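Local coordinates for Plm1 (PDB 4HXY), which probably reduces the beta-keto group of an early polyketide intermediate with NADPH, as the ketoreductase of the first phoslactomycin module, at residues A295-K300 and N339-A344; R205-Q210 and D214-L219; V129-P132 and A138-R141; G258-L263 and D308-D313. All coordinates share one frame; numbering follows the deposited sequence.

In the fold
Along the chain contact 3 comes first, then contact 2, and the segments of contacts 4 and 1 alternate after it. Contacts 1, 2 and 4 belong to the NADPH-binding Rossmann fold of the ketoreductase. Contacts 1 and 4 share helix 290-310, with centres about 20 Å apart. Contacts 2 and 4 meet at strand 215-220: Leu217 and Leu219 touch Leu263 and Leu259 of helix 253-265, while Ile216 turns to helix 198-210, so helices sandwich the strand. Contact 3 lies remote from this core, its centre about 47 Å from that of contact 2. Within these contacts the cofactor is hydrogen-bonded by Lys300 of contact 1, and Leu219 of contact 2 also touches it.

Contact 1. Residues A295-K300 and N339-A344; sequences AQMAAK and NACLDA. With NDP (NADPH dihydro-nicotinamide-adenine-dinucleotide phosphate), chain C.
Lys300 leaves helix 290-310 with its CB directed at helix 333-351, across short helical segments whose axes come within 10.2 Å, and ends between Asn339 and the bound NADPH. CG stands anti to the backbone N (chi1 -172°), which carries the chain outward to cross Leu342 at about a right angle; CG lies 3.6 Å from Leu342 CD1. Beyond it CD passes 3.4 Å from Asn339 OD1 without a polar bond. The chain then bends at both chi3 and chi4, turning CE past the same oxygen and bringing NZ round to three acceptors. NZ donates to Asn339 OD1 at 3.1 Å, approaching at a C=O...N angle of 134° and tilted 29° from the carbonyl plane. Lys300 NZ also grips the nicotinamide ribose, 2.9 Å from NDP O3D and 3.0 Å from NDP O2D. This is the nucleotide site of a short-chain dehydrogenase/reductase: Tyr335, four residues before Asn339, also bonds to the cofactor, and the Tyr-Asn spacing with a lysine on the preceding helix is consistent with the catalytic set of modular ketoreductases. Asn339 ND2 makes a weak bond to Tyr335 O, which helps fix the amide with OD1 turned to the lysine. About one turn earlier on helix 290-310, Met297 bends at chi3 and sets its terminal CE 3.9 Å from Cys341 SG, well apart from the lysine amine.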
# COMPACT_ATOMS: atom_id res chain seq x y z
N ALA A 295 4.67 3.61 14.28
CA ALA A 295 3.68 4.69 14.52
C ALA A 295 3.04 5.22 13.24
O ALA A 295 1.83 5.53 13.21
CB ALA A 295 4.33 5.85 15.31
N GLN A 296 3.83 5.31 12.18
CA GLN A 296 3.36 5.73 10.88
C GLN A 296 2.38 4.74 10.26
O GLN A 296 1.52 5.15 9.49
CB GLN A 296 4.55 5.92 9.92
CG GLN A 296 5.39 7.17 10.17
CD GLN A 296 6.73 7.21 9.44
OE1 GLN A 296 7.06 6.33 8.62
NE2 GLN A 296 7.52 8.23 9.75
N MET A 297 2.55 3.46 10.56
CA MET A 297 1.73 2.39 9.96
C MET A 297 0.55 1.98 10.85
O MET A 297 -0.33 1.24 10.41
CB MET A 297 2.62 1.16 9.64
CG MET A 297 3.70 1.42 8.62
SD MET A 297 4.86 0.08 8.36
CE MET A 297 3.80 -1.16 7.55
N ALA A 298 0.51 2.44 12.11
CA ALA A 298 -0.38 1.83 13.11
C ALA A 298 -1.87 1.95 12.76
O ALA A 298 -2.57 0.94 12.63
CB ALA A 298 -0.14 2.47 14.43
N ALA A 299 -2.37 3.19 12.67
CA ALA A 299 -3.81 3.39 12.38
C ALA A 299 -4.21 2.71 11.07
O ALA A 299 -5.25 2.05 10.98
CB ALA A 299 -4.19 4.86 12.36
N LYS A 300 -3.39 2.89 10.05
CA LYS A 300 -3.74 2.39 8.72
C LYS A 300 -3.73 0.86 8.71
O LYS A 300 -4.74 0.23 8.41
CB LYS A 300 -2.79 3.01 7.68
CG LYS A 300 -3.16 2.71 6.26
CD LYS A 300 -2.35 3.57 5.27
CE LYS A 300 -2.92 5.00 5.07
NZ LYS A 300 -4.19 5.02 4.31
N ASN A 339 0.18 1.68 2.99
CA ASN A 339 -0.76 1.62 1.89
C ASN A 339 -0.62 0.33 1.10
O ASN A 339 -1.61 -0.27 0.69
CB ASN A 339 -0.65 2.88 1.03
CG ASN A 339 -1.28 4.09 1.68
OD1 ASN A 339 -2.49 4.10 1.91
ND2 ASN A 339 -0.49 5.12 1.99
N ALA A 340 0.62 -0.13 0.91
CA ALA A 340 0.85 -1.40 0.23
C ALA A 340 0.22 -2.54 1.04
O ALA A 340 -0.30 -3.51 0.48
CB ALA A 340 2.36 -1.65 0.03
N CYS A 341 0.30 -2.45 2.36
CA CYS A 341 -0.35 -3.42 3.23
C CYS A 341 -1.86 -3.46 3.01
O CYS A 341 -2.46 -4.54 2.99
CB CYS A 341 -0.04 -3.14 4.69
SG CYS A 341 1.67 -3.50 5.20
N LEU A 342 -2.48 -2.29 2.88
CA LEU A 342 -3.94 -2.22 2.66
C LEU A 342 -4.32 -2.96 1.39
O LEU A 342 -5.27 -3.73 1.37
CB LEU A 342 -4.43 -0.79 2.55
CG LEU A 342 -4.42 0.07 3.80
CD1 LEU A 342 -5.03 1.44 3.47
CD2 LEU A 342 -5.17 -0.63 4.95
N ASP A 343 -3.56 -2.75 0.32
CA ASP A 343 -3.90 -3.38 -0.95
C ASP A 343 -3.84 -4.89 -0.78
O ASP A 343 -4.69 -5.61 -1.30
CB ASP A 343 -2.95 -2.90 -2.06
CG ASP A 343 -2.97 -1.38 -2.24
OD1 ASP A 343 -3.93 -0.72 -1.76
OD2 ASP A 343 -2.04 -0.83 -2.90
N ALA A 344 -2.85 -5.37 -0.02
CA ALA A 344 -2.71 -6.82 0.20
C ALA A 344 -3.83 -7.37 1.05
O ALA A 344 -4.29 -8.47 0.80
CB ALA A 344 -1.37 -7.18 0.81
PA NDP C . -7.11 13.51 7.58
O1A NDP C . -8.00 14.69 7.39
O2A NDP C . -5.88 13.68 8.43
O5B NDP C . -7.96 12.30 8.18
C5B NDP C . -7.32 11.24 8.85
C4B NDP C . -8.22 10.76 9.95
O4B NDP C . -7.65 9.66 10.61
C3B NDP C . -8.45 11.81 11.02
O3B NDP C . -9.87 11.88 11.25
C2B NDP C . -7.74 11.29 12.24
O2B NDP C . -8.47 11.80 13.34
C1B NDP C . -7.86 9.78 12.00
N9A NDP C . -6.95 8.93 12.75
C8A NDP C . -5.57 8.94 12.76
N7A NDP C . -5.13 7.99 13.61
C5A NDP C . -6.22 7.35 14.14
C6A NDP C . -6.37 6.31 15.04
N6A NDP C . -5.36 5.66 15.62
N1A NDP C . -7.65 5.92 15.37
C2A NDP C . -8.76 6.53 14.79
N3A NDP C . -8.62 7.56 13.90
C4A NDP C . -7.36 7.95 13.59
O3 NDP C . -6.60 12.93 6.17
PN NDP C . -7.44 12.73 4.83
O1N NDP C . -6.72 13.49 3.78
O2N NDP C . -8.89 12.93 4.99
O5D NDP C . -7.11 11.22 4.44
C5D NDP C . -7.84 10.14 4.97
C4D NDP C . -7.31 8.86 4.36
O4D NDP C . -7.23 8.98 2.95
C3D NDP C . -5.92 8.53 4.84
O3D NDP C . -5.86 7.18 5.20
C2D NDP C . -5.02 8.77 3.64
O2D NDP C . -3.87 7.96 3.63
C1D NDP C . -5.97 8.53 2.48
N1N NDP C . -5.60 9.31 1.29
C2N NDP C . -5.77 10.66 1.26
C3N NDP C . -5.28 11.44 0.21
C7N NDP C . -5.53 12.90 0.15
O7N NDP C . -5.18 13.51 -1.04
N7N NDP C . -6.01 13.64 1.13
C4N NDP C . -4.85 10.74 -1.05
C5N NDP C . -4.71 9.26 -0.91
C6N NDP C . -5.11 8.61 0.23
P2B NDP C . -7.92 11.80 14.84
O1X NDP C . -8.95 12.59 15.62
O2X NDP C . -6.53 12.45 14.91
O3X NDP C . -7.77 10.42 15.33

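Contact 2. Residues R205-Q210 and D214-L219; sequences RRVAEQ and DRILLL
Ile216 reaches from strand 215-220 to Val207 and Ala208 on helix 198-210, packing the helix of a Rossmann beta-alpha-beta unit (strand 189-193, helix 198-210, strand 215-220) onto its second strand. The nearest alpha carbons, those of Ala208 and Ile216, are 7.6 Å apart, and no hydrogen bond crosses between the segments. The touching atoms are all carbons. The ethyl arm of Ile216 runs out extended (chi2 167°) and delivers CD1 to the helix. There it meets Val207 CG1 at 3.7 Å, the valine and isoleucine side chains lying alongside and running opposite ways. Ile192 of the first strand and Ile236 of helix 229-237 also touch Ile216, and Ile236 reaches Ala208 as well, so the pair belongs to a larger buried core.

Polar bonds stay within each element or run to its neighbours. Glu209 N bonds to Arg205 O at 2.9 Å along the helix, while backbone bonds from Arg215 to Gly188 and Val190, and from Ile216 to Thr242, tie the strand into its parallel sheet. Small as it is, Ala208 lets the isoleucine come right up to the helix backbone: Ile216 CD1 sits 3.8 Å from Ala208 CA and equally near its CB.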
# COMPACT_ATOMS: atom_id res chain seq x y z
N ARG A 205 -20.89 12.44 4.07
CA ARG A 205 -21.93 13.26 3.43
C ARG A 205 -22.55 12.53 2.22
O ARG A 205 -23.74 12.62 1.96
CB ARG A 205 -21.36 14.60 2.99
CG ARG A 205 -20.93 15.49 4.12
CD ARG A 205 -20.40 16.82 3.56
NE ARG A 205 -19.59 17.58 4.52
CZ ARG A 205 -18.25 17.64 4.55
NH1 ARG A 205 -17.66 18.39 5.48
NH2 ARG A 205 -17.49 16.99 3.68
N ARG A 206 -21.71 11.81 1.46
CA ARG A 206 -22.18 11.04 0.31
C ARG A 206 -23.14 9.94 0.73
O ARG A 206 -24.21 9.77 0.12
CB ARG A 206 -20.99 10.44 -0.46
CG ARG A 206 -21.34 9.53 -1.64
CD ARG A 206 -22.38 10.13 -2.60
NE ARG A 206 -21.94 11.36 -3.23
CZ ARG A 206 -21.42 11.48 -4.45
NH1 ARG A 206 -21.06 12.68 -4.89
NH2 ARG A 206 -21.26 10.43 -5.26
N VAL A 207 -22.77 9.22 1.78
CA VAL A 207 -23.62 8.16 2.33
C VAL A 207 -24.93 8.75 2.81
O VAL A 207 -26.01 8.21 2.53
CB VAL A 207 -22.90 7.43 3.48
CG1 VAL A 207 -23.85 6.43 4.18
CG2 VAL A 207 -21.69 6.71 2.96
N ALA A 208 -24.85 9.85 3.53
CA ALA A 208 -26.04 10.49 4.10
C ALA A 208 -27.01 10.93 3.01
O ALA A 208 -28.22 10.68 3.08
CB ALA A 208 -25.62 11.67 4.96
N GLU A 209 -26.46 11.57 1.98
CA GLU A 209 -27.23 12.01 0.80
C GLU A 209 -28.00 10.89 0.09
O GLU A 209 -29.08 11.11 -0.48
CB GLU A 209 -26.29 12.70 -0.20
CG GLU A 209 -25.91 14.11 0.20
CD GLU A 209 -24.67 14.62 -0.51
OE1 GLU A 209 -24.33 14.11 -1.60
OE2 GLU A 209 -24.01 15.54 0.04
N GLN A 210 -27.45 9.68 0.11
CA GLN A 210 -28.06 8.56 -0.58
C GLN A 210 -29.35 8.11 0.09
O GLN A 210 -30.26 7.59 -0.56
CB GLN A 210 -27.08 7.39 -0.63
CG GLN A 210 -27.52 6.28 -1.51
CD GLN A 210 -27.95 6.78 -2.88
OE1 GLN A 210 -27.22 7.53 -3.53
NE2 GLN A 210 -29.14 6.35 -3.33
N ASP A 214 -29.18 3.22 7.86
CA ASP A 214 -29.86 3.52 9.13
C ASP A 214 -29.02 4.41 10.05
O ASP A 214 -29.56 5.30 10.71
CB ASP A 214 -30.19 2.23 9.89
CG ASP A 214 -31.33 1.43 9.25
OD1 ASP A 214 -32.17 2.03 8.52
OD2 ASP A 214 -31.36 0.18 9.48
N ARG A 215 -27.71 4.17 10.10
CA ARG A 215 -26.81 4.82 11.05
C ARG A 215 -25.45 5.07 10.42
O ARG A 215 -24.92 4.19 9.76
CB ARG A 215 -26.55 3.95 12.26
CG ARG A 215 -27.74 3.63 13.07
CD ARG A 215 -27.29 3.21 14.44
NE ARG A 215 -28.40 2.62 15.17
CZ ARG A 215 -28.32 2.20 16.42
NH1 ARG A 215 -27.17 2.30 17.08
NH2 ARG A 215 -29.40 1.68 16.99
N ILE A 216 -24.91 6.27 10.63
CA ILE A 216 -23.58 6.61 10.17
C ILE A 216 -22.72 6.93 11.39
O ILE A 216 -23.06 7.82 12.18
CB ILE A 216 -23.61 7.79 9.18
CG1 ILE A 216 -24.45 7.41 7.97
CG2 ILE A 216 -22.19 8.17 8.74
CD1 ILE A 216 -24.81 8.59 7.09
N LEU A 217 -21.66 6.17 11.58
CA LEU A 217 -20.75 6.34 12.72
C LEU A 217 -19.40 6.83 12.21
O LEU A 217 -18.76 6.18 11.37
CB LEU A 217 -20.58 5.04 13.48
CG LEU A 217 -21.80 4.44 14.20
CD1 LEU A 217 -21.29 3.45 15.22
CD2 LEU A 217 -22.62 5.50 14.90
N LEU A 218 -18.97 7.98 12.73
CA LEU A 218 -17.70 8.60 12.35
C LEU A 218 -16.74 8.33 13.50
O LEU A 218 -16.97 8.75 14.64
CB LEU A 218 -17.86 10.09 12.15
CG LEU A 218 -18.93 10.58 11.19
CD1 LEU A 218 -18.84 12.09 11.14
CD2 LEU A 218 -18.80 9.98 9.78
N LEU A 219 -15.69 7.57 13.21
CA LEU A 219 -14.75 7.14 14.26
C LEU A 219 -13.39 7.81 14.08
O LEU A 219 -12.82 7.80 12.99
CB LEU A 219 -14.59 5.62 14.21
CG LEU A 219 -13.71 4.95 15.27
CD1 LEU A 219 -14.17 3.52 15.54
CD2 LEU A 219 -12.25 4.95 14.80

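Contact 3. Residues V129-P132 and A138-R141; sequences VDLP and ATRR
Leu131 and Thr139 mark the nearest backbone approach, their alpha carbons 7.1 Å apart where the end of strand 125-131 faces the first turn of helix 137-148. The strand residues are extended, as the phi/psi pair of Asp130 (-97°/123°) attests, whereas Thr139 is helical, and only a short connection separates the segments. Backbone bonds of Val129 and Leu131 to Thr89, and of Asp130 to Leu161 and Val163, set the strand between strands 85-90 and 160-164. This strand-to-helix packing lies far from the fold that holds the cofactor, consistent with the structural subdomain of modular ketoreductases.

Thr139 carries the contact with both branches. Its CG2 stands anti to the backbone N and is turned to the strand, 3.7 Å from Pro132 CD and 4.0 Å from Leu131 CD2; the leucine and threonine side chains cross obliquely. The other branch, OG1, lies anti to the carbonyl carbon (chi1 -60°) and approaches Pro132 CG at 3.7 Å, a van der Waals touch without a polar bond. That hydroxyl instead hydrogen-bonds to Asp136 OD1, just ahead of the helix. Replacing Thr139 by an alanine removes both branches and would probably open a gap beside Leu131 and Pro132 while leaving Asp136 OD1 without its hydroxyl mate.

The chemistry is thus divided: the methyl supplies apolar contact to the strand, and the hydroxyl, though beside the proline ring, has its polar need met by Asp136, so a polar atom can be buried here without a bond across the contact.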
# COMPACT_ATOMS: atom_id res chain seq x y z
N VAL A 129 12.65 -8.78 -5.23
CA VAL A 129 12.28 -10.04 -5.86
C VAL A 129 11.41 -10.87 -4.95
O VAL A 129 11.82 -11.22 -3.85
CB VAL A 129 13.49 -10.87 -6.28
CG1 VAL A 129 13.02 -12.05 -7.17
CG2 VAL A 129 14.53 -10.01 -7.02
N ASP A 130 10.21 -11.21 -5.42
CA ASP A 130 9.28 -12.04 -4.66
C ASP A 130 9.41 -13.50 -5.13
O ASP A 130 9.26 -13.80 -6.32
CB ASP A 130 7.85 -11.55 -4.79
CG ASP A 130 6.92 -12.28 -3.83
OD1 ASP A 130 6.96 -12.00 -2.59
OD2 ASP A 130 6.14 -13.12 -4.33
N LEU A 131 9.72 -14.39 -4.21
CA LEU A 131 9.99 -15.78 -4.53
C LEU A 131 8.89 -16.66 -3.95
O LEU A 131 8.20 -16.27 -3.02
CB LEU A 131 11.32 -16.22 -3.90
CG LEU A 131 12.56 -15.41 -4.28
CD1 LEU A 131 13.75 -15.95 -3.53
CD2 LEU A 131 12.81 -15.42 -5.77
N PRO A 132 8.71 -17.85 -4.52
CA PRO A 132 7.84 -18.81 -3.85
C PRO A 132 8.36 -19.13 -2.47
O PRO A 132 9.55 -18.97 -2.19
CB PRO A 132 7.95 -20.06 -4.72
CG PRO A 132 8.50 -19.60 -6.01
CD PRO A 132 9.37 -18.43 -5.70
N ALA A 138 14.82 -24.45 -9.42
CA ALA A 138 14.40 -23.49 -10.44
C ALA A 138 14.38 -22.08 -9.86
O ALA A 138 14.82 -21.12 -10.49
CB ALA A 138 13.02 -23.85 -10.98
N THR A 139 13.88 -21.96 -8.64
CA THR A 139 13.81 -20.67 -7.98
C THR A 139 15.20 -20.14 -7.66
O THR A 139 15.51 -18.96 -7.89
CB THR A 139 12.97 -20.75 -6.70
OG1 THR A 139 11.64 -21.18 -7.04
CG2 THR A 139 12.94 -19.40 -6.02
N ARG A 140 16.06 -21.01 -7.14
CA ARG A 140 17.46 -20.64 -6.90
C ARG A 140 18.13 -20.05 -8.14
O ARG A 140 18.83 -19.06 -8.05
CB ARG A 140 18.25 -21.84 -6.43
CG ARG A 140 17.98 -22.22 -5.02
CD ARG A 140 18.76 -23.46 -4.64
NE ARG A 140 20.10 -23.16 -4.14
CZ ARG A 140 21.23 -23.32 -4.82
NH1 ARG A 140 21.24 -23.77 -6.08
NH2 ARG A 140 22.39 -23.03 -4.24
N ARG A 141 17.90 -20.67 -9.30
CA ARG A 141 18.55 -20.25 -10.54
C ARG A 141 18.01 -18.95 -11.10
O ARG A 141 18.76 -18.15 -11.67
CB ARG A 141 18.48 -21.34 -11.61
CG ARG A 141 19.27 -22.59 -11.29
CD ARG A 141 19.42 -23.46 -12.55
NE ARG A 141 18.12 -23.77 -13.15
CZ ARG A 141 17.35 -24.83 -12.84
NH1 ARG A 141 17.75 -25.73 -11.93
NH2 ARG A 141 16.18 -24.98 -13.44

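Contact 4. Residues G258-L263 and D308-D313; sequences GLIDAL and DELLPD
The helical turn that presents Ile260 to Leu310 and Leu311 is closed by one of two equally short backbone bonds within the segments, Ala262 N to Gly258 O at 3.0 Å. No hydrogen bond spans the contact itself; carbon atoms make it. The ethyl arm of Ile260 folds beside its backbone N (chi1 -70°), which projects CD1 between the two leucines. This methyl, Ile260 CD1, lies 3.8 Å from Leu310 CB and 3.9 Å from Leu310 CD1, and on the other side it comes 3.9 Å from Leu311 CG. The second branch of the isoleucine, Ile260 CG2, meets Leu311 CD2 at 3.8 Å. The chain leaves helical geometry at Leu311 (psi 70°), whose side chain still brings its end to Ile260. Its carbonyl is bonded by Arg349, and Asp308 in the last turn forms salt bridges with Arg348 and Arg349, so the helix end is tied to helix 333-351. An alanine in place of Leu311 lacks CG and both methyls, and would probably leave a gap against Val270 and Val273 of strand 270-275, with Ile260 CG2 stripped of its partner. Leu259 and Leu263 meanwhile touch strand 215-220. Two neighbouring helices, 253-265 and the end of 290-310, thereby join each other and the parallel strands through branched aliphatic side chains, as in the helix layer of a Rossmann fold.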
# COMPACT_ATOMS: atom_id res chain seq x y z
N GLY A 258 -15.76 -3.54 21.92
CA GLY A 258 -16.88 -2.96 22.67
C GLY A 258 -17.92 -2.26 21.82
O GLY A 258 -19.13 -2.47 22.00
N LEU A 259 -17.45 -1.43 20.89
CA LEU A 259 -18.32 -0.67 20.00
C LEU A 259 -19.09 -1.62 19.10
O LEU A 259 -20.32 -1.52 18.96
CB LEU A 259 -17.49 0.29 19.14
CG LEU A 259 -18.27 1.08 18.09
CD1 LEU A 259 -19.35 1.93 18.75
CD2 LEU A 259 -17.34 1.94 17.24
N ILE A 260 -18.35 -2.51 18.46
CA ILE A 260 -18.93 -3.45 17.52
C ILE A 260 -19.96 -4.36 18.21
O ILE A 260 -21.06 -4.59 17.69
CB ILE A 260 -17.82 -4.26 16.81
CG1 ILE A 260 -17.07 -3.32 15.84
CG2 ILE A 260 -18.42 -5.46 16.09
CD1 ILE A 260 -15.68 -3.81 15.38
N ASP A 261 -19.60 -4.87 19.39
CA ASP A 261 -20.51 -5.71 20.17
C ASP A 261 -21.79 -4.97 20.57
O ASP A 261 -22.89 -5.54 20.52
CB ASP A 261 -19.80 -6.21 21.44
CG ASP A 261 -18.76 -7.28 21.15
OD1 ASP A 261 -18.61 -7.73 19.99
OD2 ASP A 261 -18.07 -7.67 22.12
N ALA A 262 -21.65 -3.71 20.98
CA ALA A 262 -22.78 -2.89 21.42
C ALA A 262 -23.75 -2.62 20.27
O ALA A 262 -24.95 -2.60 20.46
CB ALA A 262 -22.30 -1.57 22.01
N LEU A 263 -23.20 -2.42 19.07
CA LEU A 263 -24.05 -2.18 17.90
C LEU A 263 -24.82 -3.45 17.52
O LEU A 263 -26.01 -3.37 17.21
CB LEU A 263 -23.20 -1.66 16.72
CG LEU A 263 -22.69 -0.21 16.87
CD1 LEU A 263 -21.48 0.05 15.94
CD2 LEU A 263 -23.78 0.83 16.64
N ASP A 308 -10.78 -6.13 10.05
CA ASP A 308 -10.96 -7.36 9.29
C ASP A 308 -11.27 -8.51 10.25
O ASP A 308 -12.17 -9.32 10.00
CB ASP A 308 -9.70 -7.66 8.47
CG ASP A 308 -9.74 -9.02 7.79
OD1 ASP A 308 -10.60 -9.27 6.93
OD2 ASP A 308 -8.90 -9.85 8.14
N GLU A 309 -10.53 -8.59 11.34
CA GLU A 309 -10.72 -9.66 12.31
C GLU A 309 -12.08 -9.60 13.02
O GLU A 309 -12.76 -10.65 13.18
CB GLU A 309 -9.58 -9.65 13.31
CG GLU A 309 -9.68 -10.76 14.35
CD GLU A 309 -8.75 -10.53 15.51
OE1 GLU A 309 -7.74 -9.82 15.34
OE2 GLU A 309 -9.07 -11.04 16.62
N LEU A 310 -12.47 -8.41 13.44
CA LEU A 310 -13.67 -8.25 14.27
C LEU A 310 -14.96 -8.23 13.44
O LEU A 310 -16.07 -8.37 14.00
CB LEU A 310 -13.59 -6.96 15.10
CG LEU A 310 -12.45 -6.84 16.13
CD1 LEU A 310 -12.49 -5.48 16.85
CD2 LEU A 310 -12.46 -7.99 17.11
N LEU A 311 -14.84 -8.04 12.13
CA LEU A 311 -16.01 -7.88 11.25
C LEU A 311 -15.93 -8.82 10.05
O LEU A 311 -15.71 -8.38 8.93
CB LEU A 311 -16.09 -6.44 10.78
CG LEU A 311 -16.43 -5.44 11.88
CD1 LEU A 311 -16.25 -4.03 11.40
CD2 LEU A 311 -17.87 -5.69 12.36
N PRO A 312 -16.08 -10.13 10.28
CA PRO A 312 -16.02 -11.12 9.18
C PRO A 312 -17.18 -11.09 8.20
O PRO A 312 -17.02 -11.62 7.09
CB PRO A 312 -16.05 -12.46 9.93
CG PRO A 312 -16.75 -12.17 11.22
CD PRO A 312 -16.29 -10.78 11.59
N ASP A 313 -18.30 -10.49 8.59
CA ASP A 313 -19.53 -10.49 7.80
C ASP A 313 -19.92 -9.04 7.50
O ASP A 313 -20.54 -8.38 8.33
CB ASP A 313 -20.66 -11.19 8.57
CG ASP A 313 -20.28 -12.59 9.06
OD1 ASP A 313 -19.64 -13.32 8.28
OD2 ASP A 313 -20.59 -12.94 10.23